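Local coordinates for protein pyrrolysyl-tRNA synthetase (Desulfitobacterium hafniense, PDB 3DSQ) that probably attaches pyrrolysine to its cognate tRNA using ATP, as a homodimeric aminoacyl-tRNA synthetase of class II, at residues 21-26 against 267-272; 59-64 against 278-283. All blocks are in the same frame, centred on the assembly; numbering follows the deposited sequence.

Contact 1 of 2, residues 21-26 against 267-272; sequences RLKELN and TQHVQS
Lys23 and His269 cross at about a right angle. The lysine chain runs over one face of the imidazole, with CG above the ring and Lys23 CD 3.4 Å from His269 CE1. Glu24 meets the ring obliquely, and its CA lies 3.8 Å from His269 CD2. Gln268 also crosses Lys23 at about a right angle. The glutamine turns at chi2 (-65°), which folds CD back beside the lysine chain. Gln268 OE1 then lies 3.2 Å from Lys23 CE. Asn26 lies side by side with Thr267, both pointing the same way. Its OD1 accepts a nearly straight bond from Gln268 N (2.8 Å, 170° at the hydrogen), with the donor tilted 27° from the amide plane. A water accepts from His269 N at 2.8 Å and donates to Lys23 O. It also lies very close to Asn26 OD1, a distance too short to be sure of. Asn26 has positive phi and is the C-prime residue of a Schellman motif. The end of helix 16-24 is therefore tied by a side chain to the loop after helix 257-265. Gln167 bonds that loop at Gln268 O and Val270 N. Leu32 of helix 29-32 touches Lys23 and Gln268, while Tyr279 of strand 279-280 packs on Glu24 and His269. Arg21 and, just past the helix end, Leu25 touch helix 39-68, so this end of helix 16-24 lies between that long helix and the loop.

Contact 2 of 2, residues 59-64 against 278-283; sequences RHLEQL and SYLDGV
Leu61 and Val283 lead the apolar part, crossing obliquely with Leu61 CD1 3.9 Å from Val283 CG1. The other branch, Leu61 CD2, reaches 4.0 Å from Leu280 CD1. Leu64 adds a looser touch on Leu280. An alanine in place of Leu61 would probably leave a gap beside Val283 CG1 and Leu280 CD1. Val283 also slides past His60 in the opposite direction, and its CG2 lies 3.4 Å from His60 CD2 at the ring edge. The histidine CG is anti to the backbone N (chi1 -169°), which sets it beside Val283 CG2. The polar part centres on His60 and Asp281. His60 NE2 lies 3.1 Å from Asp281 O, which is in the ring plane. The ring and carboxylate planes are 32° apart. Two waters lie by both groups. One sits over the ring centre and donates to His60 O and, at 2.9 Å, to Asp281 OD2. The other lies at the ring edge, bonded to His60 NE2, and very close to Asp281 OD1, a doubtfully short approach. The backbone of 280-283 forms a type I' turn. Leu280 and Val283 are its hydrogen-bonded pair, closing a two-residue beta hairpin against helix 39-68. Beyond the segments, Lys68 makes a salt bridge to Asp281 OD2, and Ala72 N bonds OD1. Leu64 packs on Val90, and Leu280 on Leu142, both of the second subunit. The salt bridge from Lys68 and the N-H of Ala72 would probably favour the ionised form of this buried carboxylate, while the leucines give the hairpin and helix an apolar side in the dimer interface.

The centres of the two contacts lie 12 Å apart, on the same side of the chain's centre, and their segments alternate along the sequence. They touch directly. Asn26 ND2 comes 3.1 Å from Gly282 O, so the end of helix 16-24 meets the hairpin turn. Ser272 OG makes a weak hydrogen bond to that same Gly282 O. Helices 16-24 and 39-68 are themselves joined by the salt bridge of Arg21 with Glu50. The sodium ion is about 12 Å from the side chain of His269. It is bound by Ser163, Gln164 and Gln167. Through Gln167, contact 1 is in direct touch with the metal site, while contact 2 faces the second subunit.

Contact 1 of 2, residues 21-26 against 267-272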
loop_
_atom_site.group_PDB
_atom_site.type_symbol
_atom_site.label_atom_id
_atom_site.label_comp_id
_atom_site.label_asym_id
_atom_site.label_seq_id
_atom_site.Cartn_x
_atom_site.Cartn_y
_atom_site.Cartn_z
ATOM N N ARG B 21 22.147 12.732 -13.020
ATOM C CA ARG B 21 22.560 12.834 -11.629
ATOM C C ARG B 21 21.956 14.097 -10.990
ATOM O O ARG B 21 21.381 14.049 -9.905
ATOM C CB ARG B 21 24.095 12.860 -11.558
ATOM C CG ARG B 21 24.684 12.997 -10.154
ATOM C CD ARG B 21 24.083 12.003 -9.180
ATOM N NE ARG B 21 24.803 11.973 -7.909
ATOM C CZ ARG B 21 24.440 11.245 -6.857
ATOM N NH1 ARG B 21 23.356 10.482 -6.913
ATOM N NH2 ARG B 21 25.170 11.271 -5.753
ATOM N N LEU B 22 22.077 15.219 -11.683
ATOM C CA LEU B 22 21.540 16.475 -11.190
ATOM C C LEU B 22 20.028 16.382 -11.036
ATOM O O LEU B 22 19.446 17.003 -10.138
ATOM C CB LEU B 22 21.915 17.616 -12.140
ATOM C CG LEU B 22 23.424 17.886 -12.245
ATOM C CD1 LEU B 22 23.667 19.021 -13.220
ATOM C CD2 LEU B 22 24.010 18.231 -10.867
ATOM N N LYS B 23 19.389 15.597 -11.903
ATOM C CA LYS B 23 17.940 15.440 -11.827
ATOM C C LYS B 23 17.550 14.616 -10.610
ATOM O O LYS B 23 16.596 14.950 -9.916
ATOM C CB LYS B 23 17.386 14.780 -13.096
ATOM C CG LYS B 23 16.496 15.691 -13.923
ATOM C CD LYS B 23 15.553 14.899 -14.833
ATOM C CE LYS B 23 14.646 15.833 -15.628
ATOM N NZ LYS B 23 13.646 15.083 -16.453
ATOM N N GLU B 24 18.287 13.540 -10.349
ATOM C CA GLU B 24 18.009 12.687 -9.194
ATOM C C GLU B 24 18.163 13.484 -7.902
ATOM O O GLU B 24 17.522 13.178 -6.887
ATOM C CB GLU B 24 18.991 11.526 -9.104
ATOM C CG GLU B 24 19.162 10.685 -10.347
ATOM C CD GLU B 24 20.120 9.539 -10.094
ATOM O OE1 GLU B 24 21.158 9.765 -9.435
ATOM O OE2 GLU B 24 19.838 8.418 -10.555
ATOM N N LEU B 25 19.059 14.465 -7.939
ATOM C CA LEU B 25 19.328 15.317 -6.790
ATOM C C LEU B 25 18.406 16.529 -6.786
ATOM O O LEU B 25 18.598 17.465 -6.011
ATOM C CB LEU B 25 20.788 15.776 -6.811
ATOM C CG LEU B 25 21.801 14.636 -6.750
ATOM C CD1 LEU B 25 23.237 15.153 -6.858
ATOM C CD2 LEU B 25 21.587 13.890 -5.457
ATOM N N ASN B 26 17.405 16.505 -7.660
ATOM C CA ASN B 26 16.440 17.589 -7.766
ATOM C C ASN B 26 17.026 18.972 -8.030
ATOM O O ASN B 26 16.653 19.955 -7.379
ATOM C CB ASN B 26 15.547 17.632 -6.514
ATOM C CG ASN B 26 14.593 16.449 -6.444
ATOM O OD1 ASN B 26 13.979 16.072 -7.448
ATOM N ND2 ASN B 26 14.458 15.862 -5.264
ATOM N N THR B 267 9.810 18.681 -7.612
ATOM C CA THR B 267 10.984 17.834 -7.751
ATOM C C THR B 267 11.149 17.422 -9.213
ATOM O O THR B 267 10.258 17.651 -10.019
ATOM C CB THR B 267 10.890 16.589 -6.854
ATOM O OG1 THR B 267 9.618 15.959 -7.036
ATOM C CG2 THR B 267 11.062 16.980 -5.387
ATOM N N GLN B 268 12.280 16.814 -9.557
ATOM C CA GLN B 268 12.537 16.436 -10.949
ATOM C C GLN B 268 12.030 15.073 -11.404
ATOM O O GLN B 268 11.417 14.964 -12.464
ATOM C CB GLN B 268 14.033 16.535 -11.249
ATOM C CG GLN B 268 14.557 17.953 -11.339
ATOM C CD GLN B 268 13.961 18.714 -12.505
ATOM O OE1 GLN B 268 13.709 18.150 -13.573
ATOM N NE2 GLN B 268 13.751 20.008 -12.316
ATOM N N HIS B 269 12.300 14.035 -10.623
ATOM C CA HIS B 269 11.851 12.694 -10.975
ATOM C C HIS B 269 10.605 12.310 -10.184
ATOM O O HIS B 269 10.529 12.535 -8.970
ATOM C CB HIS B 269 12.950 11.661 -10.700
ATOM C CG HIS B 269 14.062 11.659 -11.705
ATOM N ND1 HIS B 269 13.849 11.840 -13.056
ATOM C CD2 HIS B 269 15.386 11.406 -11.564
ATOM C CE1 HIS B 269 14.993 11.697 -13.702
ATOM N NE2 HIS B 269 15.939 11.431 -12.820
ATOM N N VAL B 270 9.627 11.720 -10.862
ATOM C CA VAL B 270 8.411 11.312 -10.168
ATOM C C VAL B 270 8.766 10.148 -9.232
ATOM O O VAL B 270 8.029 9.842 -8.286
ATOM C CB VAL B 270 7.305 10.880 -11.169
ATOM C CG1 VAL B 270 7.676 9.551 -11.825
ATOM C CG2 VAL B 270 5.953 10.794 -10.453
ATOM N N GLN B 271 9.904 9.510 -9.502
ATOM C CA GLN B 271 10.379 8.392 -8.685
ATOM C C GLN B 271 10.839 8.865 -7.309
ATOM O O GLN B 271 10.816 8.105 -6.343
ATOM C CB GLN B 271 11.573 7.687 -9.346
ATOM C CG GLN B 271 11.273 6.788 -10.549
ATOM C CD GLN B 271 10.915 7.560 -11.812
ATOM O OE1 GLN B 271 11.238 8.744 -11.954
ATOM N NE2 GLN B 271 10.257 6.878 -12.749
ATOM N N SER B 272 11.280 10.115 -7.224
ATOM C CA SER B 272 11.774 10.660 -5.965
ATOM C C SER B 272 10.904 10.377 -4.724
ATOM O O SER B 272 11.420 10.194 -3.625
ATOM C CB SER B 272 12.014 12.165 -6.130
ATOM O OG SER B 272 11.579 12.874 -4.994
HETATM O O HOH W 1 14.135 13.801 -8.571
#

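Contact 2 of 2, residues 59-64 against 278-283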
loop_
_atom_site.group_PDB
_atom_site.type_symbol
_atom_site.label_atom_id
_atom_site.label_comp_id
_atom_site.label_asym_id
_atom_site.label_seq_id
_atom_site.Cartn_x
_atom_site.Cartn_y
_atom_site.Cartn_z
ATOM N N ARG B 59 20.384 16.993 4.606
ATOM C CA ARG B 59 19.657 17.797 5.591
ATOM C C ARG B 59 18.189 17.399 5.588
ATOM O O ARG B 59 17.573 17.239 6.642
ATOM C CB ARG B 59 19.765 19.299 5.281
ATOM C CG ARG B 59 21.151 19.889 5.483
ATOM C CD ARG B 59 21.163 21.412 5.322
ATOM N NE ARG B 59 22.517 21.947 5.470
ATOM C CZ ARG B 59 22.835 23.238 5.405
ATOM N NH1 ARG B 59 21.898 24.153 5.192
ATOM N NH2 ARG B 59 24.096 23.617 5.556
ATOM N N HIS B 60 17.630 17.247 4.391
ATOM C CA HIS B 60 16.234 16.861 4.263
ATOM C C HIS B 60 15.995 15.543 4.990
ATOM O O HIS B 60 15.010 15.396 5.722
ATOM C CB HIS B 60 15.854 16.718 2.791
ATOM C CG HIS B 60 14.383 16.573 2.566
ATOM N ND1 HIS B 60 13.485 17.579 2.854
ATOM C CD2 HIS B 60 13.646 15.528 2.114
ATOM C CE1 HIS B 60 12.259 17.159 2.594
ATOM N NE2 HIS B 60 12.329 15.918 2.143
ATOM N N LEU B 61 16.904 14.589 4.802
ATOM C CA LEU B 61 16.770 13.292 5.452
ATOM C C LEU B 61 16.824 13.375 6.972
ATOM O O LEU B 61 16.196 12.570 7.658
ATOM C CB LEU B 61 17.840 12.317 4.937
ATOM C CG LEU B 61 17.502 11.754 3.551
ATOM C CD1 LEU B 61 18.594 10.818 3.049
ATOM C CD2 LEU B 61 16.174 11.015 3.644
ATOM N N GLU B 62 17.575 14.343 7.496
ATOM C CA GLU B 62 17.683 14.515 8.939
ATOM C C GLU B 62 16.310 14.818 9.508
ATOM O O GLU B 62 15.923 14.314 10.560
ATOM C CB GLU B 62 18.646 15.657 9.267
ATOM C CG GLU B 62 20.093 15.259 9.169
ATOM C CD GLU B 62 20.415 14.098 10.085
ATOM O OE1 GLU B 62 20.217 14.236 11.316
ATOM O OE2 GLU B 62 20.864 13.047 9.578
ATOM N N GLN B 63 15.586 15.657 8.788
ATOM C CA GLN B 63 14.242 16.053 9.150
ATOM C C GLN B 63 13.374 14.790 9.261
ATOM O O GLN B 63 12.548 14.647 10.171
ATOM C CB GLN B 63 13.722 16.986 8.057
ATOM C CG GLN B 63 12.294 17.457 8.196
ATOM C CD GLN B 63 11.861 18.264 6.986
ATOM O OE1 GLN B 63 12.345 19.377 6.757
ATOM N NE2 GLN B 63 10.958 17.698 6.193
ATOM N N LEU B 64 13.585 13.870 8.326
ATOM C CA LEU B 64 12.844 12.620 8.288
ATOM C C LEU B 64 13.164 11.722 9.482
ATOM O O LEU B 64 12.264 11.145 10.084
ATOM C CB LEU B 64 13.146 11.898 6.961
ATOM C CG LEU B 64 12.693 10.463 6.680
ATOM C CD1 LEU B 64 13.601 9.520 7.405
ATOM C CD2 LEU B 64 11.247 10.254 7.087
ATOM N N SER B 278 15.839 3.322 -4.164
ATOM C CA SER B 278 16.877 4.289 -4.556
ATOM C C SER B 278 16.681 5.691 -3.967
ATOM O O SER B 278 17.632 6.465 -3.843
ATOM C CB SER B 278 16.938 4.404 -6.082
ATOM O OG SER B 278 17.436 3.206 -6.647
ATOM N N TYR B 279 15.442 6.025 -3.636
ATOM C CA TYR B 279 15.152 7.330 -3.054
ATOM C C TYR B 279 14.418 7.107 -1.751
ATOM O O TYR B 279 13.981 5.995 -1.460
ATOM C CB TYR B 279 14.240 8.167 -3.955
ATOM C CG TYR B 279 14.776 8.532 -5.319
ATOM C CD1 TYR B 279 14.766 7.607 -6.367
ATOM C CD2 TYR B 279 15.204 9.833 -5.588
ATOM C CE1 TYR B 279 15.157 7.969 -7.648
ATOM C CE2 TYR B 279 15.593 10.213 -6.864
ATOM C CZ TYR B 279 15.560 9.274 -7.896
ATOM O OH TYR B 279 15.858 9.665 -9.176
ATOM N N LEU B 280 14.279 8.176 -0.972
ATOM C CA LEU B 280 13.558 8.114 0.288
ATOM C C LEU B 280 13.123 9.538 0.582
ATOM O O LEU B 280 13.958 10.435 0.653
ATOM C CB LEU B 280 14.458 7.618 1.422
ATOM C CG LEU B 280 13.839 6.935 2.653
ATOM C CD1 LEU B 280 14.710 7.245 3.858
ATOM C CD2 LEU B 280 12.416 7.386 2.908
ATOM N N ASP B 281 11.818 9.740 0.717
ATOM C CA ASP B 281 11.259 11.056 1.025
ATOM C C ASP B 281 11.807 12.149 0.093
ATOM O O ASP B 281 12.149 13.254 0.528
ATOM C CB ASP B 281 11.541 11.379 2.498
ATOM C CG ASP B 281 10.738 12.575 3.020
ATOM O OD1 ASP B 281 9.642 12.867 2.503
ATOM O OD2 ASP B 281 11.208 13.216 3.975
ATOM N N GLY B 282 11.880 11.817 -1.194
ATOM C CA GLY B 282 12.358 12.747 -2.202
ATOM C C GLY B 282 13.866 12.861 -2.351
ATOM O O GLY B 282 14.329 13.615 -3.193
ATOM N N VAL B 283 14.636 12.123 -1.557
ATOM C CA VAL B 283 16.096 12.209 -1.624
ATOM C C VAL B 283 16.778 10.951 -2.185
ATOM O O VAL B 283 16.527 9.853 -1.712
ATOM C CB VAL B 283 16.689 12.491 -0.215
ATOM C CG1 VAL B 283 18.185 12.702 -0.311
ATOM C CG2 VAL B 283 16.009 13.713 0.408
HETATM O O HOH W 2 12.454 15.316 5.527
HETATM O O HOH W 3 9.619 15.164 1.512
#